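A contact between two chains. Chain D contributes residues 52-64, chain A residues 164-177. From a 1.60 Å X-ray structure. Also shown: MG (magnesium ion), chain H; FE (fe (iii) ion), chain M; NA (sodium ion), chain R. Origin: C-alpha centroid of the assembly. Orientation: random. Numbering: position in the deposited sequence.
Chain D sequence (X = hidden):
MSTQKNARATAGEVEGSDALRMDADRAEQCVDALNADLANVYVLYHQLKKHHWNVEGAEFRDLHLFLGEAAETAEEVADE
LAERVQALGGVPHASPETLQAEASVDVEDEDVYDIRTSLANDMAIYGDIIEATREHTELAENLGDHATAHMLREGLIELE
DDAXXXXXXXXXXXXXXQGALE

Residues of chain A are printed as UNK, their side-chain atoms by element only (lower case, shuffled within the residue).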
# COMPACT_ATOMS: atom_id res chain seq x y z
N HIS D 52 -6.49 -16.32 -24.54
CA HIS D 52 -5.39 -15.68 -23.83
C HIS D 52 -4.04 -16.32 -24.12
O HIS D 52 -3.13 -15.65 -24.47
CB HIS D 52 -5.77 -15.68 -22.33
CG HIS D 52 -4.65 -15.43 -21.37
ND1 HIS D 52 -4.18 -14.17 -21.08
CD2 HIS D 52 -4.06 -16.26 -20.47
CE1 HIS D 52 -3.29 -14.25 -20.10
NE2 HIS D 52 -3.16 -15.51 -19.74
N TRP D 53 -3.97 -17.64 -24.09
CA TRP D 53 -2.72 -18.34 -24.27
C TRP D 53 -2.24 -18.21 -25.69
O TRP D 53 -1.04 -18.02 -25.92
CB TRP D 53 -2.87 -19.83 -23.96
CG TRP D 53 -3.17 -20.16 -22.55
CD1 TRP D 53 -2.81 -19.46 -21.42
CD2 TRP D 53 -3.95 -21.25 -22.09
NE1 TRP D 53 -3.31 -20.07 -20.31
CE2 TRP D 53 -4.03 -21.17 -20.69
CE3 TRP D 53 -4.59 -22.31 -22.72
CZ2 TRP D 53 -4.73 -22.10 -19.94
CZ3 TRP D 53 -5.26 -23.20 -22.00
CH2 TRP D 53 -5.33 -23.11 -20.61
N ASN D 54 -3.18 -18.27 -26.64
CA ASN D 54 -2.82 -18.43 -28.05
C ASN D 54 -2.78 -17.17 -28.92
O ASN D 54 -2.26 -17.21 -30.01
CB ASN D 54 -3.76 -19.43 -28.70
CG ASN D 54 -3.54 -20.83 -28.24
OD1 ASN D 54 -2.48 -21.36 -28.45
ND2 ASN D 54 -4.59 -21.49 -27.76
N VAL D 55 -3.31 -16.06 -28.42
CA VAL D 55 -3.41 -14.87 -29.24
C VAL D 55 -2.05 -14.32 -29.68
O VAL D 55 -1.11 -14.28 -28.93
CB VAL D 55 -4.30 -13.77 -28.58
CG1 VAL D 55 -3.72 -13.27 -27.30
CG2 VAL D 55 -4.56 -12.66 -29.52
N GLU D 56 -1.98 -13.97 -30.97
CA GLU D 56 -0.77 -13.58 -31.64
C GLU D 56 -1.11 -12.43 -32.55
O GLU D 56 -2.27 -12.25 -32.90
CB GLU D 56 -0.22 -14.72 -32.49
CG GLU D 56 0.50 -15.79 -31.72
CD GLU D 56 0.84 -17.02 -32.57
OE1 GLU D 56 1.56 -17.91 -32.06
OE2 GLU D 56 0.40 -17.13 -33.73
N GLY D 57 -0.08 -11.66 -32.88
CA GLY D 57 -0.13 -10.62 -33.87
C GLY D 57 -0.01 -9.23 -33.32
O GLY D 57 0.41 -9.01 -32.19
N ALA D 58 -0.39 -8.27 -34.15
CA ALA D 58 -0.10 -6.85 -33.91
C ALA D 58 -0.73 -6.30 -32.64
O ALA D 58 -0.22 -5.34 -32.07
CB ALA D 58 -0.54 -6.01 -35.09
N GLU D 59 -1.84 -6.88 -32.23
CA GLU D 59 -2.52 -6.40 -31.03
C GLU D 59 -2.42 -7.38 -29.87
O GLU D 59 -3.28 -7.36 -28.95
CB GLU D 59 -3.99 -6.13 -31.39
CG GLU D 59 -4.22 -5.17 -32.55
CD GLU D 59 -4.29 -5.85 -33.90
OE1 GLU D 59 -4.02 -5.20 -34.95
OE2 GLU D 59 -4.56 -7.05 -33.88
N PHE D 60 -1.48 -8.33 -29.90
CA PHE D 60 -1.69 -9.52 -29.09
C PHE D 60 -1.51 -9.23 -27.61
O PHE D 60 -2.16 -9.83 -26.82
CB PHE D 60 -0.77 -10.68 -29.47
CG PHE D 60 0.46 -10.72 -28.65
CD1 PHE D 60 0.56 -11.55 -27.54
CD2 PHE D 60 1.47 -9.86 -28.93
CE1 PHE D 60 1.69 -11.51 -26.71
CE2 PHE D 60 2.59 -9.83 -28.13
CZ PHE D 60 2.68 -10.65 -27.00
N ARG D 61 -0.65 -8.31 -27.25
CA ARG D 61 -0.38 -8.13 -25.82
C ARG D 61 -1.55 -7.50 -25.13
O ARG D 61 -1.94 -7.95 -24.05
CB ARG D 61 0.89 -7.33 -25.57
CG ARG D 61 1.46 -7.51 -24.19
CD ARG D 61 2.63 -6.46 -23.93
NE ARG D 61 2.57 -6.04 -22.53
CZ ARG D 61 2.40 -4.83 -22.06
NH1 ARG D 61 2.32 -3.74 -22.82
NH2 ARG D 61 2.31 -4.71 -20.74
N ASP D 62 -2.14 -6.47 -25.75
CA ASP D 62 -3.35 -5.84 -25.23
C ASP D 62 -4.48 -6.88 -25.13
O ASP D 62 -5.16 -6.98 -24.10
CB ASP D 62 -3.76 -4.65 -26.06
CG ASP D 62 -5.07 -4.11 -25.61
OD1 ASP D 62 -6.05 -4.20 -26.37
OD2 ASP D 62 -5.23 -3.65 -24.47
N LEU D 63 -4.65 -7.71 -26.17
CA LEU D 63 -5.63 -8.77 -26.12
C LEU D 63 -5.31 -9.87 -25.08
O LEU D 63 -6.20 -10.37 -24.40
CB LEU D 63 -5.75 -9.39 -27.51
CG LEU D 63 -6.53 -8.55 -28.50
CD1 LEU D 63 -6.29 -9.06 -29.88
CD2 LEU D 63 -7.98 -8.63 -28.17
N HIS D 64 -4.05 -10.26 -24.96
CA HIS D 64 -3.62 -11.23 -23.96
C HIS D 64 -4.02 -10.72 -22.53
O HIS D 64 -4.60 -11.49 -21.75
CB HIS D 64 -2.10 -11.46 -24.09
CG HIS D 64 -1.50 -12.36 -23.05
ND1 HIS D 64 -1.52 -13.73 -23.16
CD2 HIS D 64 -0.76 -12.08 -21.95
CE1 HIS D 64 -0.86 -14.26 -22.14
NE2 HIS D 64 -0.39 -13.28 -21.39
N UNK A 164 9.65 -14.26 -26.41
CA UNK A 164 8.37 -14.84 -26.85
C UNK A 164 7.34 -13.74 -27.18
O UNK A 164 6.62 -13.88 -28.18
c UNK A 164 7.84 -15.81 -25.79
c UNK A 164 5.84 -16.97 -26.91
n UNK A 164 4.49 -16.94 -26.66
n UNK A 164 5.41 -15.67 -25.20
c UNK A 164 6.43 -16.18 -25.98
c UNK A 164 4.26 -16.15 -25.62
N UNK A 165 7.26 -12.68 -26.39
CA UNK A 165 6.34 -11.59 -26.67
C UNK A 165 6.67 -10.97 -28.01
O UNK A 165 5.80 -10.68 -28.81
c UNK A 165 5.75 -11.81 -23.48
n UNK A 165 4.64 -9.98 -23.92
n UNK A 165 4.81 -11.60 -22.51
c UNK A 165 6.42 -10.51 -25.59
c UNK A 165 5.64 -10.81 -24.38
c UNK A 165 4.14 -10.49 -22.80
N UNK A 166 7.95 -10.77 -28.27
CA UNK A 166 8.35 -10.20 -29.57
C UNK A 166 7.95 -11.11 -30.71
O UNK A 166 7.41 -10.62 -31.75
c UNK A 166 11.61 -8.46 -28.35
c UNK A 166 10.15 -8.68 -28.65
c UNK A 166 9.87 -9.84 -29.60
c UNK A 166 10.37 -9.55 -31.04
N UNK A 167 8.18 -12.41 -30.55
CA UNK A 167 7.74 -13.38 -31.53
C UNK A 167 6.24 -13.24 -31.83
O UNK A 167 5.84 -13.20 -32.98
o UNK A 167 9.44 -17.42 -32.88
c UNK A 167 8.58 -17.14 -32.01
c UNK A 167 8.06 -14.82 -31.08
c UNK A 167 7.77 -15.86 -32.15
o UNK A 167 8.29 -17.90 -31.07
N UNK A 168 5.42 -13.13 -30.78
CA UNK A 168 4.00 -12.84 -30.96
C UNK A 168 3.62 -11.55 -31.63
O UNK A 168 2.72 -11.57 -32.46
n UNK A 168 1.87 -14.86 -28.60
n UNK A 168 2.82 -16.65 -29.33
c UNK A 168 2.92 -14.46 -29.41
c UNK A 168 3.50 -15.60 -29.88
c UNK A 168 3.23 -13.02 -29.69
c UNK A 168 1.84 -16.19 -28.57
N UNK A 169 4.33 -10.46 -31.33
CA UNK A 169 4.02 -9.18 -31.97
C UNK A 169 4.22 -9.25 -33.49
O UNK A 169 3.51 -8.56 -34.22
c UNK A 169 5.27 -7.42 -29.07
c UNK A 169 3.24 -6.76 -30.15
c UNK A 169 4.47 -7.40 -30.20
c UNK A 169 3.66 -6.10 -27.90
c UNK A 169 4.86 -6.77 -27.92
c UNK A 169 4.93 -8.11 -31.47
o UNK A 169 3.29 -5.41 -26.76
c UNK A 169 2.85 -6.08 -29.00
N UNK A 170 5.18 -10.08 -33.92
CA UNK A 170 5.56 -10.27 -35.32
C UNK A 170 4.73 -11.29 -36.08
O UNK A 170 4.86 -11.41 -37.30
c UNK A 170 9.44 -9.99 -34.95
c UNK A 170 7.03 -10.67 -35.43
c UNK A 170 7.99 -9.56 -35.01
c UNK A 170 7.83 -8.29 -35.89
N UNK A 171 3.92 -12.04 -35.37
CA UNK A 171 3.09 -13.07 -36.00
C UNK A 171 2.06 -12.51 -36.95
O UNK A 171 1.59 -11.40 -36.80
c UNK A 171 2.39 -13.94 -34.98
c UNK A 171 3.26 -15.07 -34.50
c UNK A 171 3.37 -16.20 -35.48
o UNK A 171 2.81 -16.13 -36.60
o UNK A 171 4.03 -17.20 -35.11
N UNK A 172 1.68 -13.33 -37.93
CA UNK A 172 0.81 -12.87 -39.00
C UNK A 172 -0.68 -13.01 -38.71
O UNK A 172 -1.41 -13.72 -39.38
o UNK A 172 0.71 -15.71 -39.15
c UNK A 172 1.13 -13.60 -40.30
o UNK A 172 0.89 -15.80 -41.27
c UNK A 172 0.91 -15.11 -40.22
N UNK A 173 -1.12 -12.31 -37.69
CA UNK A 173 -2.53 -12.18 -37.38
C UNK A 173 -2.75 -10.74 -36.92
O UNK A 173 -1.81 -10.03 -36.56
o UNK A 173 -4.91 -14.12 -35.25
c UNK A 173 -2.93 -13.17 -36.29
c UNK A 173 -4.45 -13.43 -36.21
o UNK A 173 -5.20 -13.00 -37.11
N UNK A 174 -4.01 -10.33 -36.95
CA UNK A 174 -4.42 -8.98 -36.57
C UNK A 174 -5.93 -8.92 -36.55
O UNK A 174 -6.61 -9.69 -37.24
o UNK A 174 -4.41 -6.59 -37.21
c UNK A 174 -3.88 -7.88 -37.56
c UNK A 174 -4.40 -8.10 -38.96
N UNK A 175 -6.46 -8.05 -35.71
CA UNK A 175 -7.87 -7.70 -35.78
C UNK A 175 -8.24 -6.89 -37.01
O UNK A 175 -9.39 -6.84 -37.41
c UNK A 175 -8.36 -7.71 -33.22
c UNK A 175 -8.49 -6.76 -32.06
c UNK A 175 -8.27 -6.91 -34.52
c UNK A 175 -9.58 -8.63 -33.24
N UNK A 176 -7.27 -6.19 -37.57
CA UNK A 176 -7.55 -5.28 -38.66
C UNK A 176 -8.08 -6.05 -39.89
O UNK A 176 -7.59 -7.10 -40.23
c UNK A 176 -6.63 -3.57 -40.30
c UNK A 176 -5.85 -3.59 -37.92
c UNK A 176 -6.31 -4.44 -39.07
N UNK A 177 -9.07 -5.46 -40.55
CA UNK A 177 -9.60 -6.03 -41.79
C UNK A 177 -9.54 -4.97 -42.89
O UNK A 177 -9.46 -3.79 -42.63
c UNK A 177 -11.06 -6.41 -41.63
o UNK A 177 -11.83 -5.23 -41.39
c UNK A 177 -11.32 -7.25 -40.41
MG MG H . 2.83 -18.70 -30.86
FE FE M . -1.76 -16.33 -18.31
NA NA R . -3.28 -2.70 -34.98
O HOH W 1 4.17 -17.99 -32.34
O HOH W 2 -4.17 -15.04 -32.86
O HOH W 3 4.37 -19.08 -29.80
O HOH W 4 2.71 -20.38 -31.86
O HOH W 5 -0.78 -14.69 -17.88
O HOH W 6 -3.15 -15.78 -16.75

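Position 164 has one carbon and then a five-membered ring of three carbons and two nitrogens, which is histidine; His164(A) makes no contact with residues 52-64 of chain D. Position 165 repeats that ring, and the edge of the Phe60(D) ring points toward its face, centroids 5.6 Å apart and planes at 68°. This is His165(A), whose ND1 lies 3.7 Å from Phe60(D) CZ and finds no partner. Position 166 carries four carbons forked at the first, one arm two carbons long, and points away: Ile166(A). Position 167, three carbons ending in two oxygens, is Glu167(A), also without contact to this stretch of chain D.

Position 168 again has the ring of three carbons and two nitrogens. Glu56(D) CG sits 3.3 Å from its centroid, 4° off the normal, and one nitrogen reaches the magnesium ion, so it is a histidine. His168(A) NE2 is 2.6 Å from MG and Glu56(D) OE1 is 1.9 Å from it; the ion, not a hydrogen bond, joins these side chains. His168(A) CB lies over the Phe60(D) ring, 3.4 Å from its centroid.

Position 169 has one carbon, then a six-carbon ring bearing one oxygen, the mark of tyrosine. The edge of Phe60(D) meets the face of Tyr169(A), planes at 78°, while Tyr169(A) OH comes 3.1 Å from Arg61(D) CD. Position 170, four carbons forked at the second, points away: Leu170(A).

Position 171 has three carbons, the third carrying two oxygens: Glu171(A). Its OE1 lies 3.9 Å from Glu56(D) OE2, a like-charge approach, and its OE2 accepts from a magnesium-bound water. Positions 172 and 173 each have two carbons, the second with two oxygens: Asp172(A), without contact, and Asp173(A), which shares a water with Glu56(D) N.

Position 174 has one carbon bearing one oxygen and one carbon, hence Thr174(A); its OG1 donates to Glu59(D) OE1 at 2.7 Å. Position 175, four carbons forked at the second, is Leu175(A), with CD1 3.9 Å from Leu63(D) CD1. Position 176, one carbon carrying two, is Val176(A). Position 177, one carbon with an oxygen and a carbon, is Thr177(A), out of reach.

The contact combines metal, aromatic and backbone links. Gly57(D) N donates to His168(A) O at 2.8 Å; a CB on Gly57(D) would fall 2.1 Å from Asp173(A) O, so the chains approach closely where no side chain intervenes. Glu59(D) OE2 accepts from Leu175(A) N at 2.8 Å, and Phe60(D) packs among three rings of chain A.

Chain A 164-177: HHIEHYLEDDTLVT
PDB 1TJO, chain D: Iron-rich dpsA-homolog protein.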